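Local coordinates for peptide synthase (Silicibacter pomeroyi DSS-3, PDB 2QTP), which is of unknown function but adopts a variant of the Bacillus chorismate mutase fold and may take part in amino-acid metabolism, at residues A[9-15]-A[27-33]; A[51-56]-A[97-101]; A[83-87]-A[125-131]; A[118-122]-A[133-137]. All coordinates share one frame; numbering follows the deposited sequence. Where two conformers were deposited one is given.

Contact 1: residues A[9-15]-A[27-33]; sequences AVFIEET and TRKAVAV
The ring of Phe11 has the carbonyl oxygen Val31 O at its edge, in plane with it, while Val33 CG2 comes in obliquely, 3.9 Å from Phe11 CE1. Both partners belong to the next strand of an antiparallel beta pair, the strands 5-15 and 21-37 of the mixed sheet, whose segment axes run 169° apart. Phe11 and Val31 form a hydrogen-bonded pair, and so do Ala9 with Val33, Glu13 with Lys29 and Thr15 with Thr27; two backbone bonds close each of them. Between these, CA-H...O contacts such as Ala30 CA to Phe11 O fill the non-hydrogen-bonded positions.

Phe11 CG lies anti to its carbonyl carbon (chi1 -49°), which sets the ring beside Val31, with Phe11 CB 3.8 Å from Val31 CG1. On the face of the sheet that carries Val10, Ile12 and Ala30, Val10 CG2 meets Ala32 CB, and helix 49-70 packs there through Leu62, Ala69 and Leu70. Glu14 and Arg28 run alongside each other and touch through their CG atoms; their carboxylate and guanidinium planes stand 84° apart, and Arg28 instead makes its salt bridge to Asp171.

Glu13 and Lys29 also lie side by side, too far apart for a direct salt bridge; Lys29 NZ has Gly149 O as a partner. Water 1 closes the gap, donating to Glu13 OE2 at 2.9 Å and accepting from Lys29 NZ at 2.9 Å.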
loop_
_atom_site.group_PDB
_atom_site.type_symbol
_atom_site.label_atom_id
_atom_site.label_comp_id
_atom_site.label_asym_id
_atom_site.label_seq_id
_atom_site.Cartn_x
_atom_site.Cartn_y
_atom_site.Cartn_z
ATOM N N ALA A 9 6.181 -7.443 0.279
ATOM C CA ALA A 9 7.234 -6.813 1.068
ATOM C C ALA A 9 6.594 -6.110 2.254
ATOM O O ALA A 9 5.493 -5.541 2.119
ATOM C CB ALA A 9 8.009 -5.837 0.209
ATOM N N VAL A 10 7.259 -6.165 3.407
ATOM C CA VAL A 10 6.775 -5.494 4.627
ATOM C C VAL A 10 7.904 -4.604 5.170
ATOM O O VAL A 10 9.063 -5.039 5.252
ATOM C CB VAL A 10 6.256 -6.513 5.671
ATOM C CG1 VAL A 10 5.748 -5.814 6.927
ATOM C CG2 VAL A 10 5.144 -7.390 5.055
ATOM N N PHE A 11 7.573 -3.355 5.481
ATOM C CA PHE A 11 8.538 -2.336 5.990
ATOM C C PHE A 11 8.016 -1.844 7.331
ATOM O O PHE A 11 6.840 -1.479 7.427
ATOM C CB PHE A 11 8.626 -1.096 5.076
ATOM C CG PHE A 11 8.819 -1.397 3.591
ATOM C CD1 PHE A 11 7.853 -2.061 2.844
ATOM C CD2 PHE A 11 9.954 -0.936 2.921
ATOM C CE1 PHE A 11 8.054 -2.307 1.480
ATOM C CE2 PHE A 11 10.154 -1.164 1.540
ATOM C CZ PHE A 11 9.207 -1.855 0.832
ATOM N N ILE A 12 8.855 -1.878 8.367
ATOM C CA ILE A 12 8.494 -1.319 9.652
ATOM C C ILE A 12 9.541 -0.273 10.044
ATOM O O ILE A 12 10.751 -0.479 9.862
ATOM C CB ILE A 12 8.513 -2.356 10.787
ATOM C CG1 ILE A 12 7.749 -3.611 10.411
ATOM C CG2 ILE A 12 7.901 -1.761 12.057
ATOM C CD1 ILE A 12 7.645 -4.582 11.571
ATOM N N GLU A 13 9.091 0.801 10.666
ATOM C CA GLU A 13 9.983 1.849 11.083
ATOM C C GLU A 13 9.646 2.282 12.505
ATOM O O GLU A 13 8.498 2.606 12.785
ATOM C CB GLU A 13 9.859 2.954 10.039
ATOM C CG GLU A 13 10.479 4.288 10.317
ATOM C CD GLU A 13 9.853 5.356 9.412
ATOM O OE1 GLU A 13 9.849 5.135 8.160
ATOM O OE2 GLU A 13 9.330 6.367 9.976
ATOM N N GLU A 14 10.647 2.245 13.397
ATOM C CA GLU A 14 10.489 2.671 14.768
ATOM C C GLU A 14 11.262 3.937 14.995
ATOM O O GLU A 14 12.460 3.975 14.747
ATOM C CB GLU A 14 11.059 1.675 15.780
ATOM C CG GLU A 14 10.753 0.229 15.568
ATOM C CD GLU A 14 11.369 -0.641 16.672
ATOM O OE1 GLU A 14 11.932 -0.101 17.684
ATOM O OE2 GLU A 14 11.252 -1.875 16.506
ATOM N N THR A 15 10.599 4.935 15.552
ATOM C CA THR A 15 11.220 6.206 15.864
ATOM C C THR A 15 11.361 6.298 17.352
ATOM O O THR A 15 10.369 6.234 18.089
ATOM C CB THR A 15 10.357 7.352 15.395
ATOM O OG1 THR A 15 10.175 7.232 13.987
ATOM C CG2 THR A 15 11.002 8.666 15.736
ATOM N N THR A 27 7.393 5.210 18.547
ATOM C CA THR A 27 6.265 5.183 17.676
ATOM C C THR A 27 6.637 4.349 16.445
ATOM O O THR A 27 7.789 4.310 16.034
ATOM C CB THR A 27 5.782 6.603 17.340
ATOM O OG1 THR A 27 6.839 7.353 16.754
ATOM C CG2 THR A 27 5.313 7.302 18.622
ATOM N N ARG A 28 5.666 3.640 15.883
ATOM C CA ARG A 28 5.953 2.720 14.809
ATOM C C ARG A 28 4.984 2.826 13.658
ATOM O O ARG A 28 3.787 3.076 13.847
ATOM C CB ARG A 28 5.959 1.278 15.327
ATOM C CG ARG A 28 6.956 0.983 16.441
ATOM C CD ARG A 28 6.926 -0.481 16.806
ATOM N NE ARG A 28 5.598 -0.849 17.306
ATOM C CZ ARG A 28 5.109 -2.086 17.338
ATOM N NH1 ARG A 28 5.825 -3.117 16.889
ATOM N NH2 ARG A 28 3.895 -2.287 17.811
ATOM N N LYS A 29 5.509 2.624 12.455
ATOM C CA LYS A 29 4.705 2.602 11.244
ATOM C C LYS A 29 5.039 1.315 10.507
ATOM O O LYS A 29 6.201 0.875 10.495
ATOM C CB LYS A 29 5.055 3.767 10.315
ATOM C CG LYS A 29 5.114 5.130 10.945
ATOM C CD LYS A 29 5.402 6.143 9.851
ATOM C CE LYS A 29 5.330 7.574 10.334
ATOM N NZ LYS A 29 5.759 8.445 9.212
ATOM N N ALA A 30 4.045 0.714 9.875
ATOM C CA ALA A 30 4.291 -0.469 9.059
ATOM C C ALA A 30 3.553 -0.288 7.762
ATOM O O ALA A 30 2.496 0.361 7.729
ATOM C CB ALA A 30 3.839 -1.744 9.773
ATOM N N VAL A 31 4.104 -0.850 6.693
ATOM C CA VAL A 31 3.446 -0.855 5.393
ATOM C C VAL A 31 3.724 -2.212 4.722
ATOM O O VAL A 31 4.834 -2.716 4.791
ATOM C CB VAL A 31 3.863 0.367 4.480
ATOM C CG1 VAL A 31 5.318 0.564 4.414
ATOM C CG2 VAL A 31 3.282 0.220 3.050
ATOM N N ALA A 32 2.684 -2.829 4.177
ATOM C CA ALA A 32 2.782 -4.100 3.454
ATOM C C ALA A 32 2.429 -3.798 1.984
ATOM O O ALA A 32 1.461 -3.080 1.707
ATOM C CB ALA A 32 1.836 -5.176 4.070
ATOM N N VAL A 33 3.237 -4.335 1.072
ATOM C CA VAL A 33 3.146 -4.081 -0.362
ATOM C C VAL A 33 3.084 -5.409 -1.137
ATOM O O VAL A 33 3.800 -6.374 -0.794
ATOM C CB VAL A 33 4.392 -3.281 -0.851
ATOM C CG1 VAL A 33 4.309 -3.023 -2.308
ATOM C CG2 VAL A 33 4.493 -1.991 -0.090
HETATM O O HOH W 1 8.098 7.686 7.753
#

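Contact 2: residues A[51-56]-A[97-101]; sequences LMDTGA and AILHP
Leu51 meets the end of helix 92-98: its CB lies 3.9 Å from Ala97 CB, and the Leu51 and Ile98 side chains cross at a slant, Leu51 CD2 4.1 Å from Ile98 CD1. Both side chains also touch Ile163 of strand 162-171. The Leu51 carbonyl oxygen, which already accepts from Gly55 N within the helix, has Ile98 CG1 packed against it.

Met52, a selenomethionine, sets its CG against Ala97, nearest to its carbonyl oxygen. With its chain extended beyond CG (chi3 179°), it carries SE to 3.7 Å from His100 CD2, oblique to the imidazole, and puts CE over one face of that ring, offset toward the rim. Gly55 comes close enough for its CA to approach Ile98 O at 3.3 Å; a CB would clash with that oxygen. Ala56 completes the row: Pro101 CG sits 3.4 Å from Ala56 N and 3.5 Å from Met52 O, and also touches Ala56 CB.

No hydrogen bond crosses the contact. Helix 49-70 packs on the C-terminal end of helix 92-98 and the turn after it, Gly55 and Ala97 allowing the close approach, beside the mixed sheet of this variant of the Bacillus chorismate mutase fold.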
loop_
_atom_site.group_PDB
_atom_site.type_symbol
_atom_site.label_atom_id
_atom_site.label_comp_id
_atom_site.label_asym_id
_atom_site.label_seq_id
_atom_site.Cartn_x
_atom_site.Cartn_y
_atom_site.Cartn_z
ATOM N N LEU A 51 -10.389 -6.243 -10.991
ATOM C CA LEU A 51 -9.444 -5.541 -10.124
ATOM C C LEU A 51 -10.040 -5.137 -8.767
ATOM O O LEU A 51 -9.295 -5.069 -7.809
ATOM C CB LEU A 51 -8.803 -4.334 -10.807
ATOM C CG LEU A 51 -7.638 -4.597 -11.773
ATOM C CD1 LEU A 51 -7.176 -3.291 -12.391
ATOM C CD2 LEU A 51 -6.465 -5.298 -11.139
HETATM N N MSE A 52 -11.355 -4.850 -8.690
HETATM C CA MSE A 52 -11.990 -4.515 -7.427
HETATM C C MSE A 52 -12.034 -5.742 -6.528
HETATM O O MSE A 52 -11.764 -5.636 -5.331
HETATM C CB MSE A 52 -13.414 -3.958 -7.612
HETATM C CG MSE A 52 -13.522 -2.692 -8.477
HETATM SE SE MSE A 52 -15.229 -1.870 -8.469
HETATM C CE MSE A 52 -14.704 -0.395 -9.647
ATOM N N ASP A 53 -12.388 -6.893 -7.097
ATOM C CA ASP A 53 -12.406 -8.151 -6.344
ATOM C C ASP A 53 -11.006 -8.498 -5.864
ATOM O O ASP A 53 -10.831 -8.860 -4.718
ATOM C CB ASP A 53 -12.965 -9.290 -7.187
ATOM C CG ASP A 53 -14.443 -9.132 -7.498
ATOM O OD1 ASP A 53 -15.162 -8.373 -6.814
ATOM O OD2 ASP A 53 -14.877 -9.775 -8.460
ATOM N N THR A 54 -9.995 -8.335 -6.713
ATOM C CA THR A 54 -8.571 -8.575 -6.300
ATOM C C THR A 54 -8.115 -7.596 -5.194
ATOM O O THR A 54 -7.453 -7.970 -4.248
ATOM C CB THR A 54 -7.606 -8.477 -7.520
ATOM O OG1 THR A 54 -7.962 -9.487 -8.459
ATOM C CG2 THR A 54 -6.160 -8.684 -7.137
ATOM N N GLY A 55 -8.505 -6.339 -5.317
ATOM C CA GLY A 55 -8.209 -5.337 -4.320
ATOM C C GLY A 55 -8.814 -5.634 -2.978
ATOM O O GLY A 55 -8.197 -5.381 -1.969
ATOM N N ALA A 56 -10.026 -6.163 -2.948
ATOM C CA ALA A 56 -10.653 -6.573 -1.686
ATOM C C ALA A 56 -9.800 -7.602 -0.920
ATOM O O ALA A 56 -9.580 -7.444 0.270
ATOM C CB ALA A 56 -12.077 -7.108 -1.928
ATOM N N ALA A 97 -9.551 1.206 -9.212
ATOM C CA ALA A 97 -10.351 0.004 -9.061
ATOM C C ALA A 97 -9.787 -0.848 -7.961
ATOM O O ALA A 97 -10.506 -1.318 -7.085
ATOM C CB ALA A 97 -10.411 -0.791 -10.389
ATOM N N ILE A 98 -8.481 -1.075 -8.023
ATOM C CA ILE A 98 -7.827 -1.890 -7.005
ATOM C C ILE A 98 -8.017 -1.294 -5.582
ATOM O O ILE A 98 -8.215 -2.035 -4.643
ATOM C CB ILE A 98 -6.331 -2.270 -7.404
ATOM C CG1 ILE A 98 -6.141 -3.784 -7.246
ATOM C CG2 ILE A 98 -5.359 -1.485 -6.628
ATOM C CD1 ILE A 98 -4.818 -4.310 -7.557
ATOM N N LEU A 99 -8.123 0.018 -5.451
ATOM C CA LEU A 99 -8.314 0.695 -4.161
ATOM C C LEU A 99 -9.761 0.954 -3.752
ATOM O O LEU A 99 -10.022 1.521 -2.686
ATOM C CB LEU A 99 -7.617 2.080 -4.221
ATOM C CG LEU A 99 -6.078 2.085 -4.370
ATOM C CD1 LEU A 99 -5.551 3.512 -4.566
ATOM C CD2 LEU A 99 -5.384 1.356 -3.203
ATOM N N HIS A 100 -10.691 0.597 -4.618
ATOM C CA HIS A 100 -12.119 0.893 -4.417
ATOM C C HIS A 100 -12.747 0.273 -3.157
ATOM O O HIS A 100 -13.352 0.985 -2.370
ATOM C CB HIS A 100 -12.887 0.488 -5.671
ATOM C CG HIS A 100 -14.359 0.671 -5.554
ATOM N ND1 HIS A 100 -14.971 1.885 -5.764
ATOM C CD2 HIS A 100 -15.337 -0.193 -5.190
ATOM C CE1 HIS A 100 -16.270 1.755 -5.545
ATOM N NE2 HIS A 100 -16.521 0.507 -5.190
ATOM N N PRO A 101 -12.603 -1.043 -2.950
ATOM C CA PRO A 101 -13.237 -1.630 -1.757
ATOM C C PRO A 101 -12.729 -1.095 -0.457
ATOM O O PRO A 101 -11.547 -0.806 -0.355
ATOM C CB PRO A 101 -12.876 -3.118 -1.870
ATOM C CG PRO A 101 -11.739 -3.180 -2.794
ATOM C CD PRO A 101 -11.958 -2.077 -3.768
#

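Contact 3: residues A[83-87]-A[125-131]; sequences SAMVG and GSPGQVL
The loop that joins strand 120-124 to strand 131-135 folds back over residues 83-86 of strand 79-86, and Met85, a selenomethionine, fills the space between them. Its CG lies anti to the backbone N (chi1 -178°) and 3.6 Å from Gly125 N; the chain then bends at chi3 (-87°), which turns CE in under the far limb of the loop. There CE touches two carbonyl oxygens, Val130 O at 3.3 Å and Gln129 O at 3.6 Å, and also packs on Gln129 CB and Leu131 CB. The selenium itself lies 3.8 Å from Gly125 CA, so close that a CB at Gly125 would clash with it.

Strands 79-86 and 120-124 are parallel neighbours in the mixed sheet, and the pairing carries on one step into the loop: Gly125 N donates to Val86 O at 2.9 Å with an N-H...O angle of 165°. Beyond it the chain reverses in a type II beta turn from Ser126 to Gln129, closed by Gln129 N to Ser126 O, with Gly128 at its third position.

Leu131 brings the loop back down on the strand. Both its methyls and its CG lie against Ser83 CB, CD1 at 3.8 Å, and CD1 also approaches Ala84 O. An alanine in place of Leu131 would lose these branches and would probably open a gap beside Ser83 CB and Ala84 O. Ser83 OG is held elsewhere, by hydrogen bonds with Ser121 OG and Asp132 O, while Leu131 has Val152 of strand 148-152 as a further neighbour.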
loop_
_atom_site.group_PDB
_atom_site.type_symbol
_atom_site.label_atom_id
_atom_site.label_comp_id
_atom_site.label_asym_id
_atom_site.label_seq_id
_atom_site.Cartn_x
_atom_site.Cartn_y
_atom_site.Cartn_z
ATOM N N SER A 83 -2.450 2.821 -1.001
ATOM C CA SER A 83 -2.073 3.441 -2.255
ATOM C C SER A 83 -1.837 2.374 -3.256
ATOM O O SER A 83 -1.613 1.227 -2.890
ATOM C CB SER A 83 -0.730 4.218 -2.125
ATOM O OG SER A 83 -0.948 5.384 -1.434
ATOM N N ALA A 84 -1.791 2.768 -4.526
ATOM C CA ALA A 84 -1.452 1.823 -5.592
ATOM C C ALA A 84 -0.698 2.590 -6.694
ATOM O O ALA A 84 -0.979 3.743 -6.992
ATOM C CB ALA A 84 -2.698 1.125 -6.154
HETATM N N MSE A 85 0.297 1.936 -7.256
HETATM C CA MSE A 85 1.057 2.494 -8.354
HETATM C C MSE A 85 0.899 1.517 -9.498
HETATM O O MSE A 85 1.292 0.347 -9.399
HETATM C CB MSE A 85 2.536 2.650 -8.011
HETATM C CG MSE A 85 3.428 3.287 -9.101
HETATM SE SE MSE A 85 5.313 3.329 -8.608
HETATM C CE MSE A 85 5.340 5.033 -7.633
ATOM N N VAL A 86 0.385 2.042 -10.606
ATOM C CA VAL A 86 0.170 1.267 -11.821
ATOM C C VAL A 86 1.424 1.336 -12.687
ATOM O O VAL A 86 2.056 2.393 -12.827
ATOM C CB VAL A 86 -1.028 1.827 -12.629
ATOM C CG1 VAL A 86 -1.497 0.828 -13.687
ATOM C CG2 VAL A 86 -2.159 2.181 -11.694
ATOM N N GLY A 87 1.802 0.207 -13.269
ATOM C CA GLY A 87 2.894 0.234 -14.245
ATOM C C GLY A 87 2.479 0.917 -15.538
ATOM O O GLY A 87 1.276 1.125 -15.831
ATOM N N GLY A 125 3.649 4.715 -12.376
ATOM C CA GLY A 125 5.088 4.764 -12.161
ATOM C C GLY A 125 5.814 3.692 -12.906
ATOM O O GLY A 125 5.250 3.002 -13.746
ATOM N N SER A 126 7.072 3.542 -12.567
ATOM C CA SER A 126 7.925 2.550 -13.174
ATOM C C SER A 126 8.791 1.898 -12.078
ATOM O O SER A 126 8.731 2.311 -10.899
ATOM C CB SER A 126 8.732 3.194 -14.291
ATOM O OG SER A 126 9.460 4.302 -13.813
ATOM N N PRO A 127 9.550 0.847 -12.440
ATOM C CA PRO A 127 10.300 0.122 -11.411
ATOM C C PRO A 127 11.196 1.000 -10.557
ATOM O O PRO A 127 11.946 1.797 -11.090
ATOM C CB PRO A 127 11.127 -0.873 -12.229
ATOM C CG PRO A 127 10.279 -1.121 -13.453
ATOM C CD PRO A 127 9.699 0.223 -13.770
ATOM N N GLY A 128 11.103 0.866 -9.235
ATOM C CA GLY A 128 11.976 1.597 -8.338
ATOM C C GLY A 128 11.467 2.953 -7.894
ATOM O O GLY A 128 12.056 3.536 -7.020
ATOM N N GLN A 129 10.375 3.456 -8.472
ATOM C CA GLN A 129 9.854 4.748 -8.075
ATOM C C GLN A 129 9.148 4.639 -6.734
ATOM O O GLN A 129 8.468 3.626 -6.421
ATOM C CB GLN A 129 8.839 5.296 -9.067
ATOM C CG GLN A 129 9.367 5.856 -10.348
ATOM C CD GLN A 129 8.238 6.494 -11.152
ATOM O OE1 GLN A 129 7.286 7.033 -10.582
ATOM N NE2 GLN A 129 8.338 6.435 -12.467
ATOM N N VAL A 130 9.295 5.712 -5.967
ATOM C CA VAL A 130 8.736 5.826 -4.635
ATOM C C VAL A 130 7.240 6.130 -4.642
ATOM O O VAL A 130 6.762 6.987 -5.382
ATOM C CB VAL A 130 9.504 6.899 -3.788
ATOM C CG1 VAL A 130 8.767 7.163 -2.496
ATOM C CG2 VAL A 130 10.980 6.470 -3.562
ATOM N N LEU A 131 6.494 5.372 -3.838
ATOM C CA LEU A 131 5.048 5.575 -3.685
ATOM C C LEU A 131 4.854 6.084 -2.267
ATOM O O LEU A 131 5.320 5.464 -1.309
ATOM C CB LEU A 131 4.276 4.241 -3.877
ATOM C CG LEU A 131 2.768 4.142 -3.670
ATOM C CD1 LEU A 131 1.969 4.994 -4.683
ATOM C CD2 LEU A 131 2.360 2.628 -3.739
#

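Contact 4: residues A[118-122]-A[133-137]; sequences VPSSK and VPLGH
Pro119 and Pro134 face each other across this contact, and the tight part is theirs. Pro119 CB lies 3.8 Å from Pro134 CB and slightly farther from Pro134 CG, so the two rings meet through their CB corners. Farther round the Pro119 ring, CG and CD rest on the backbone of Gly136: CG is 3.2 Å from Gly136 N, and CD is 3.7 Å from Gly136 CA. A CB on Gly136 would run into Pro119 CD, so the close approach of the proline depends on the missing side chain.

The contact thins out toward Ser120 and Ser121. Pro134 CG only grazes the Ser120 backbone, 4.0 Å from Ser120 C; the Ser120 CB bond leads away from 133-137, and the residue is exposed. Ser121 OG sits 3.9 Å from Pro134 CD, placed between its backbone N and carbonyl carbon (chi1 73°); its polar partner is Ser83 OG, with a weak hydrogen bond to Asp132 O besides. No hydrogen bond joins the two segments.

Replacing Pro119 with a glycine would remove the ring and would probably leave Pro134 CB and the Gly136 backbone without their packing partner. Strand 120-124 pairs in parallel with strand 79-86, whereas strand 131-135 pairs with 148-152 in a separate two-stranded antiparallel sheet. The contact joins the start of one strand, with the residue before it, to the end of the other, by proline rings on side chain and backbone; the small sheet lies against the mixed sheet, where Val133 and Leu135 reach Ala168.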
loop_
_atom_site.group_PDB
_atom_site.type_symbol
_atom_site.label_atom_id
_atom_site.label_comp_id
_atom_site.label_asym_id
_atom_site.label_seq_id
_atom_site.Cartn_x
_atom_site.Cartn_y
_atom_site.Cartn_z
ATOM N N VAL A 118 -10.512 6.260 5.287
ATOM C CA VAL A 118 -9.096 5.922 5.067
ATOM C C VAL A 118 -8.521 6.660 3.836
ATOM O O VAL A 118 -9.072 6.570 2.740
ATOM C CB VAL A 118 -8.940 4.380 4.921
ATOM C CG1 VAL A 118 -7.565 3.978 4.404
ATOM C CG2 VAL A 118 -9.243 3.714 6.258
ATOM N N PRO A 119 -7.420 7.415 4.011
ATOM C CA PRO A 119 -6.901 8.089 2.817
ATOM C C PRO A 119 -6.293 7.112 1.808
ATOM O O PRO A 119 -5.801 6.049 2.188
ATOM C CB PRO A 119 -5.846 9.041 3.379
ATOM C CG PRO A 119 -5.420 8.440 4.664
ATOM C CD PRO A 119 -6.619 7.708 5.211
ATOM N N SER A 120 -6.392 7.438 0.524
ATOM C CA SER A 120 -5.746 6.630 -0.508
ATOM C C SER A 120 -5.106 7.524 -1.568
ATOM O O SER A 120 -5.503 8.664 -1.711
ATOM C CB SER A 120 -6.757 5.685 -1.145
ATOM O OG SER A 120 -7.721 6.419 -1.842
ATOM N N SER A 121 -4.087 7.043 -2.277
ATOM C CA SER A 121 -3.535 7.801 -3.404
ATOM C C SER A 121 -3.254 6.815 -4.516
ATOM O O SER A 121 -2.984 5.653 -4.272
ATOM C CB SER A 121 -2.262 8.580 -3.028
ATOM O OG SER A 121 -1.150 7.712 -2.872
ATOM N N LYS A 122 -3.320 7.282 -5.750
ATOM C CA LYS A 122 -3.057 6.442 -6.909
ATOM C C LYS A 122 -2.069 7.191 -7.786
ATOM O O LYS A 122 -2.152 8.407 -7.906
ATOM C CB LYS A 122 -4.345 6.142 -7.678
ATOM C CG LYS A 122 -5.156 7.344 -7.990
ATOM C CD LYS A 122 -6.541 7.002 -8.536
ATOM C CE LYS A 122 -7.215 8.294 -8.963
ATOM N NZ LYS A 122 -8.685 8.258 -8.950
ATOM N N VAL A 133 2.514 6.512 0.741
ATOM C CA VAL A 133 1.270 5.973 1.292
ATOM C C VAL A 133 0.746 6.936 2.378
ATOM O O VAL A 133 1.388 7.149 3.378
ATOM C CB VAL A 133 1.458 4.574 1.870
ATOM C CG1 VAL A 133 0.070 3.947 2.183
ATOM C CG2 VAL A 133 2.281 3.717 0.913
ATOM N N PRO A 134 -0.420 7.534 2.160
ATOM C CA PRO A 134 -0.972 8.454 3.143
ATOM C C PRO A 134 -1.411 7.749 4.443
ATOM O O PRO A 134 -1.683 6.552 4.442
ATOM C CB PRO A 134 -2.161 9.064 2.405
ATOM C CG PRO A 134 -2.496 8.121 1.366
ATOM C CD PRO A 134 -1.292 7.366 0.996
ATOM N N LEU A 135 -1.424 8.474 5.547
ATOM C CA LEU A 135 -1.833 7.909 6.838
ATOM C C LEU A 135 -2.819 8.877 7.483
ATOM O O LEU A 135 -2.444 9.974 7.890
ATOM C CB LEU A 135 -0.633 7.690 7.766
ATOM C CG LEU A 135 0.259 6.474 7.519
ATOM C CD1 LEU A 135 1.557 6.579 8.346
ATOM C CD2 LEU A 135 -0.481 5.194 7.843
ATOM N N GLY A 136 -4.077 8.478 7.553
ATOM C CA GLY A 136 -5.090 9.324 8.138
ATOM C C GLY A 136 -5.407 8.806 9.522
ATOM O O GLY A 136 -5.627 7.600 9.694
ATOM N N HIS A 137 -5.430 9.718 10.498
ATOM C CA HIS A 137 -5.773 9.403 11.892
ATOM C C HIS A 137 -7.280 9.281 12.031
ATOM O O HIS A 137 -7.762 8.464 12.802
ATOM C CB HIS A 137 -5.236 10.474 12.859
ATOM C CG HIS A 137 -3.954 10.103 13.546
ATOM N ND1 HIS A 137 -2.739 10.041 12.891
ATOM C CD2 HIS A 137 -3.693 9.816 14.848
ATOM C CE1 HIS A 137 -1.790 9.709 13.754
ATOM N NE2 HIS A 137 -2.342 9.571 14.950
#

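Strand 79-86 ties contacts 2, 3 and 4 together. Contacts 3 and 4 meet through the hydrogen-bonded serine pair, Ser83 OG to Ser121 OG at 2.7 Å, and Ala84 N lies 3.1 Å from Ser121 O. From the helical side, Ile98 CG2 of contact 2 packs 3.8 Å from Ala84 CB, while Leu99 CD1 reaches Ser121 O at 3.4 Å. Contact 1 joins the group through contact 4, Val31 CG2 being 4.2 Å from Val133 CG2 where the small sheet meets the mixed one. Contacts 1 and 2 lie on opposite sides of the chain's centre, with centres 23 Å apart and nearest atoms about 10 Å apart.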